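Local coordinates for protein Alpha/beta hydrolase (PDB 6KMO) that probably hydrolyses ester bonds, as an alpha/beta-hydrolase-fold esterase or lipase from Enterobacter asburiae, at residues Q222-M234 with Q272-E284. The protein carries 2 engineered substitutions. Numbering follows the deposited sequence.
Sequences QFENGYFLSKNMM and QTAELDVLRDEGE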
# COMPACT_ATOMS: atom_id res chain seq x y z
N GLN A 222 -13.50 3.62 -18.18
CA GLN A 222 -13.66 2.21 -17.85
C GLN A 222 -14.67 2.00 -16.72
O GLN A 222 -15.44 1.03 -16.74
CB GLN A 222 -12.32 1.60 -17.48
CG GLN A 222 -12.38 0.10 -17.29
CD GLN A 222 -11.00 -0.53 -17.22
OE1 GLN A 222 -10.00 0.17 -17.28
NE2 GLN A 222 -10.96 -1.85 -17.09
N PHE A 223 -14.70 2.88 -15.72
CA PHE A 223 -15.53 2.70 -14.55
C PHE A 223 -16.67 3.71 -14.47
O PHE A 223 -17.17 3.99 -13.39
CB PHE A 223 -14.68 2.69 -13.27
CG PHE A 223 -13.47 1.78 -13.39
CD1 PHE A 223 -13.64 0.41 -13.48
CD2 PHE A 223 -12.19 2.29 -13.46
CE1 PHE A 223 -12.55 -0.43 -13.64
CE2 PHE A 223 -11.10 1.44 -13.62
CZ PHE A 223 -11.30 0.07 -13.72
N GLU A 224 -17.14 4.20 -15.63
CA GLU A 224 -18.06 5.33 -15.65
C GLU A 224 -19.38 5.05 -14.95
O GLU A 224 -19.97 5.97 -14.38
CB GLU A 224 -18.28 5.84 -17.07
CG GLU A 224 -18.88 4.89 -18.04
CD GLU A 224 -19.19 5.59 -19.37
OE1 GLU A 224 -19.54 4.89 -20.34
OE2 GLU A 224 -19.09 6.83 -19.44
N ASN A 225 -19.86 3.80 -14.95
CA ASN A 225 -21.07 3.43 -14.24
C ASN A 225 -20.90 2.07 -13.59
O ASN A 225 -20.12 1.24 -14.07
CB ASN A 225 -22.29 3.36 -15.18
CG ASN A 225 -22.77 4.73 -15.62
OD1 ASN A 225 -23.22 5.54 -14.80
ND2 ASN A 225 -22.63 5.00 -16.90
N GLY A 226 -21.64 1.84 -12.51
CA GLY A 226 -21.72 0.55 -11.86
C GLY A 226 -20.78 0.34 -10.69
O GLY A 226 -20.87 -0.70 -10.03
N TYR A 227 -19.88 1.29 -10.42
CA TYR A 227 -18.88 1.14 -9.37
C TYR A 227 -19.09 2.16 -8.26
O TYR A 227 -18.12 2.68 -7.68
CB TYR A 227 -17.47 1.20 -9.96
CG TYR A 227 -17.25 0.10 -10.98
CD1 TYR A 227 -16.75 -1.13 -10.60
CD2 TYR A 227 -17.56 0.30 -12.32
CE1 TYR A 227 -16.55 -2.14 -11.54
CE2 TYR A 227 -17.37 -0.71 -13.26
CZ TYR A 227 -16.86 -1.93 -12.85
OH TYR A 227 -16.66 -2.94 -13.79
N PHE A 228 -20.36 2.38 -7.91
CA PHE A 228 -20.83 3.42 -7.01
C PHE A 228 -20.56 4.80 -7.60
O PHE A 228 -21.44 5.38 -8.24
CB PHE A 228 -20.28 3.27 -5.58
CG PHE A 228 -21.10 4.00 -4.52
CD1 PHE A 228 -22.12 4.87 -4.87
CD2 PHE A 228 -20.82 3.82 -3.18
CE1 PHE A 228 -22.85 5.55 -3.90
CE2 PHE A 228 -21.55 4.49 -2.20
CZ PHE A 228 -22.56 5.35 -2.56
N LEU A 229 -19.37 5.34 -7.41
CA LEU A 229 -19.11 6.68 -7.91
C LEU A 229 -19.15 6.63 -9.43
O LEU A 229 -18.36 5.92 -10.05
CB LEU A 229 -17.76 7.20 -7.44
CG LEU A 229 -17.36 8.56 -8.03
CD1 LEU A 229 -18.33 9.63 -7.54
CD2 LEU A 229 -15.94 8.92 -7.66
N SER A 230 -20.04 7.41 -10.04
CA SER A 230 -20.17 7.43 -11.48
C SER A 230 -19.58 8.70 -12.09
O SER A 230 -19.36 9.70 -11.41
CB SER A 230 -21.64 7.34 -11.89
OG SER A 230 -22.27 8.56 -11.53
N LYS A 231 -19.35 8.66 -13.40
CA LYS A 231 -18.93 9.85 -14.13
C LYS A 231 -19.96 10.97 -13.98
O LYS A 231 -19.60 12.12 -13.73
CB LYS A 231 -18.70 9.53 -15.60
CG LYS A 231 -18.25 10.72 -16.43
CD LYS A 231 -18.04 10.35 -17.90
CE LYS A 231 -16.80 9.51 -18.09
NZ LYS A 231 -16.54 9.29 -19.55
N ASN A 232 -21.25 10.64 -14.11
CA ASN A 232 -22.27 11.69 -13.99
C ASN A 232 -22.31 12.27 -12.58
O ASN A 232 -22.59 13.46 -12.42
CB ASN A 232 -23.64 11.14 -14.39
CG ASN A 232 -23.80 11.06 -15.88
OD1 ASN A 232 -23.04 11.63 -16.63
ND2 ASN A 232 -24.81 10.33 -16.31
N MET A 233 -22.07 11.46 -11.55
CA MET A 233 -21.97 12.00 -10.20
C MET A 233 -20.82 13.00 -10.11
O MET A 233 -20.97 14.09 -9.54
CB MET A 233 -21.79 10.88 -9.18
CG MET A 233 -23.08 10.11 -8.85
SD MET A 233 -22.83 8.44 -8.05
CE MET A 233 -22.16 8.93 -6.47
N MET A 234 -19.66 12.65 -10.65
CA MET A 234 -18.51 13.55 -10.59
C MET A 234 -18.80 14.86 -11.31
O MET A 234 -18.41 15.94 -10.83
CB MET A 234 -17.27 12.88 -11.17
CG MET A 234 -16.54 11.93 -10.19
SD MET A 234 -16.08 12.64 -8.52
CE MET A 234 -15.36 14.26 -9.05
N GLN A 272 -3.23 7.09 -1.91
CA GLN A 272 -3.83 5.78 -2.16
C GLN A 272 -4.84 5.92 -3.29
O GLN A 272 -5.62 6.88 -3.32
CB GLN A 272 -4.57 5.23 -0.94
CG GLN A 272 -3.69 5.02 0.29
CD GLN A 272 -4.31 4.11 1.33
OE1 GLN A 272 -5.51 3.79 1.28
NE2 GLN A 272 -3.50 3.71 2.31
N THR A 273 -4.84 4.97 -4.22
CA THR A 273 -5.87 4.91 -5.24
C THR A 273 -6.57 3.56 -5.19
O THR A 273 -6.04 2.56 -4.70
CB THR A 273 -5.31 5.18 -6.63
OG1 THR A 273 -4.37 4.15 -6.93
CG2 THR A 273 -4.70 6.57 -6.74
N ALA A 274 -7.80 3.56 -5.70
CA ALA A 274 -8.60 2.35 -5.86
C ALA A 274 -8.53 1.88 -7.30
O ALA A 274 -8.67 2.69 -8.23
CB ALA A 274 -10.05 2.63 -5.49
N GLU A 275 -8.35 0.57 -7.50
CA GLU A 275 -8.20 0.05 -8.86
C GLU A 275 -9.42 0.35 -9.72
O GLU A 275 -9.29 0.63 -10.91
CB GLU A 275 -7.91 -1.45 -8.84
CG GLU A 275 -7.79 -2.08 -10.23
CD GLU A 275 -7.62 -3.58 -10.21
OE1 GLU A 275 -8.09 -4.25 -9.25
OE2 GLU A 275 -7.01 -4.08 -11.18
N LEU A 276 -10.62 0.25 -9.15
CA LEU A 276 -11.86 0.37 -9.93
C LEU A 276 -12.57 1.66 -9.56
O LEU A 276 -13.68 1.63 -9.02
CB LEU A 276 -12.75 -0.86 -9.72
CG LEU A 276 -12.11 -2.18 -10.20
CD1 LEU A 276 -11.56 -2.95 -9.03
CD2 LEU A 276 -13.11 -3.03 -10.99
N ASP A 277 -11.94 2.80 -9.85
CA ASP A 277 -12.41 4.14 -9.48
C ASP A 277 -12.16 5.05 -10.68
O ASP A 277 -11.06 5.07 -11.23
CB ASP A 277 -11.60 4.60 -8.26
CG ASP A 277 -12.01 5.97 -7.70
OD1 ASP A 277 -12.80 6.71 -8.32
OD2 ASP A 277 -11.52 6.30 -6.59
N VAL A 278 -13.19 5.81 -11.08
CA VAL A 278 -13.01 6.79 -12.14
C VAL A 278 -11.83 7.72 -11.86
O VAL A 278 -11.15 8.15 -12.79
CB VAL A 278 -14.29 7.60 -12.41
CG1 VAL A 278 -15.39 6.70 -12.98
CG2 VAL A 278 -14.78 8.34 -11.17
N LEU A 279 -11.58 8.05 -10.59
CA LEU A 279 -10.54 8.98 -10.18
C LEU A 279 -9.16 8.34 -10.11
O LEU A 279 -8.18 9.04 -9.84
CB LEU A 279 -10.88 9.55 -8.80
CG LEU A 279 -12.23 10.25 -8.67
CD1 LEU A 279 -12.40 10.67 -7.23
CD2 LEU A 279 -12.36 11.41 -9.63
N ARG A 280 -9.04 7.03 -10.34
CA ARG A 280 -7.75 6.37 -10.14
C ARG A 280 -6.64 7.03 -10.94
O ARG A 280 -5.58 7.36 -10.40
CB ARG A 280 -7.88 4.91 -10.57
CG ARG A 280 -6.63 4.10 -10.39
CD ARG A 280 -6.76 2.81 -11.17
NE ARG A 280 -6.68 3.04 -12.60
CZ ARG A 280 -7.04 2.15 -13.53
NH1 ARG A 280 -7.56 0.99 -13.19
NH2 ARG A 280 -6.85 2.44 -14.81
N ASP A 281 -6.86 7.23 -12.23
CA ASP A 281 -5.77 7.67 -13.09
C ASP A 281 -5.30 9.07 -12.74
O ASP A 281 -4.09 9.33 -12.72
CB ASP A 281 -6.17 7.57 -14.55
CG ASP A 281 -6.17 6.15 -15.07
OD1 ASP A 281 -5.74 5.21 -14.36
OD2 ASP A 281 -6.59 6.00 -16.24
N GLU A 282 -6.22 9.99 -12.42
CA GLU A 282 -5.80 11.35 -12.08
C GLU A 282 -5.06 11.38 -10.75
O GLU A 282 -4.19 12.24 -10.53
CB GLU A 282 -6.99 12.30 -12.08
CG GLU A 282 -7.95 12.18 -10.90
CD GLU A 282 -9.27 12.84 -11.20
OE1 GLU A 282 -9.90 12.42 -12.20
OE2 GLU A 282 -9.68 13.76 -10.45
N GLY A 283 -5.38 10.47 -9.83
CA GLY A 283 -4.64 10.40 -8.58
C GLY A 283 -3.23 9.90 -8.80
O GLY A 283 -2.26 10.48 -8.28
N GLU A 284 -3.08 8.83 -9.58
CA GLU A 284 -1.74 8.31 -9.89
C GLU A 284 -0.94 9.31 -10.72
O GLU A 284 0.26 9.50 -10.47
CB GLU A 284 -1.87 6.95 -10.58
CG GLU A 284 -2.55 5.94 -9.66
CD GLU A 284 -2.67 4.53 -10.19
OE1 GLU A 284 -2.12 4.20 -11.27
OE2 GLU A 284 -3.31 3.72 -9.48
O HOH W 1 -7.85 -0.39 -15.65
O HOH W 2 -15.45 3.22 -7.86
O HOH W 3 -15.64 5.29 -9.72
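Phe223, just past the end of helix 218-222, lays one face of its ring against the loop 275-278: Leu276 CA sits over the ring centre in a CH-pi contact, 3.7 Å from the centroid and 5° off its normal. Gln222 CG lies against the opposite face, while Arg280 NH1 approaches the ring edge near its plane, 3.6 Å from Phe223 CE2, with guanidinium and ring planes 81° apart. Leu276 CD2 fills the angle between Phe223 and Tyr227, 3.6 Å from Tyr227 CE1. Farther along, the two methyls of Val278 diverge: CG1, anti to the carbonyl carbon (chi1 -66°), packs on the backbone of Phe223, whereas CG2 meets Leu229 CD2 at 3.7 Å and Met234 CG. Leu279 CD2 extends this apolar patch to Met234 SD.

Three waters make the polar links: one joins Gln222 OE1 to Arg280 NH1, another lies between the carbonyls of Tyr227 and Leu276, and the third accepts from Val278 N and is hydrogen-bonded to Leu229 O. Arg280 is fixed by Glu275 O and, side-on through NE and NH2, by Asp281 OD1. Asp277 OD1 caps Leu279 N (2.9 Å) while OD2 bonds His307 ND1, a pairing consistent with the acid and histidine of a hydrolase catalytic triad. Apolar packing and water bridges thus tie the segment 222-234 to the loop that presents this carboxylate, whose OD1 is held by its own backbone while OD2 is engaged by the histidine.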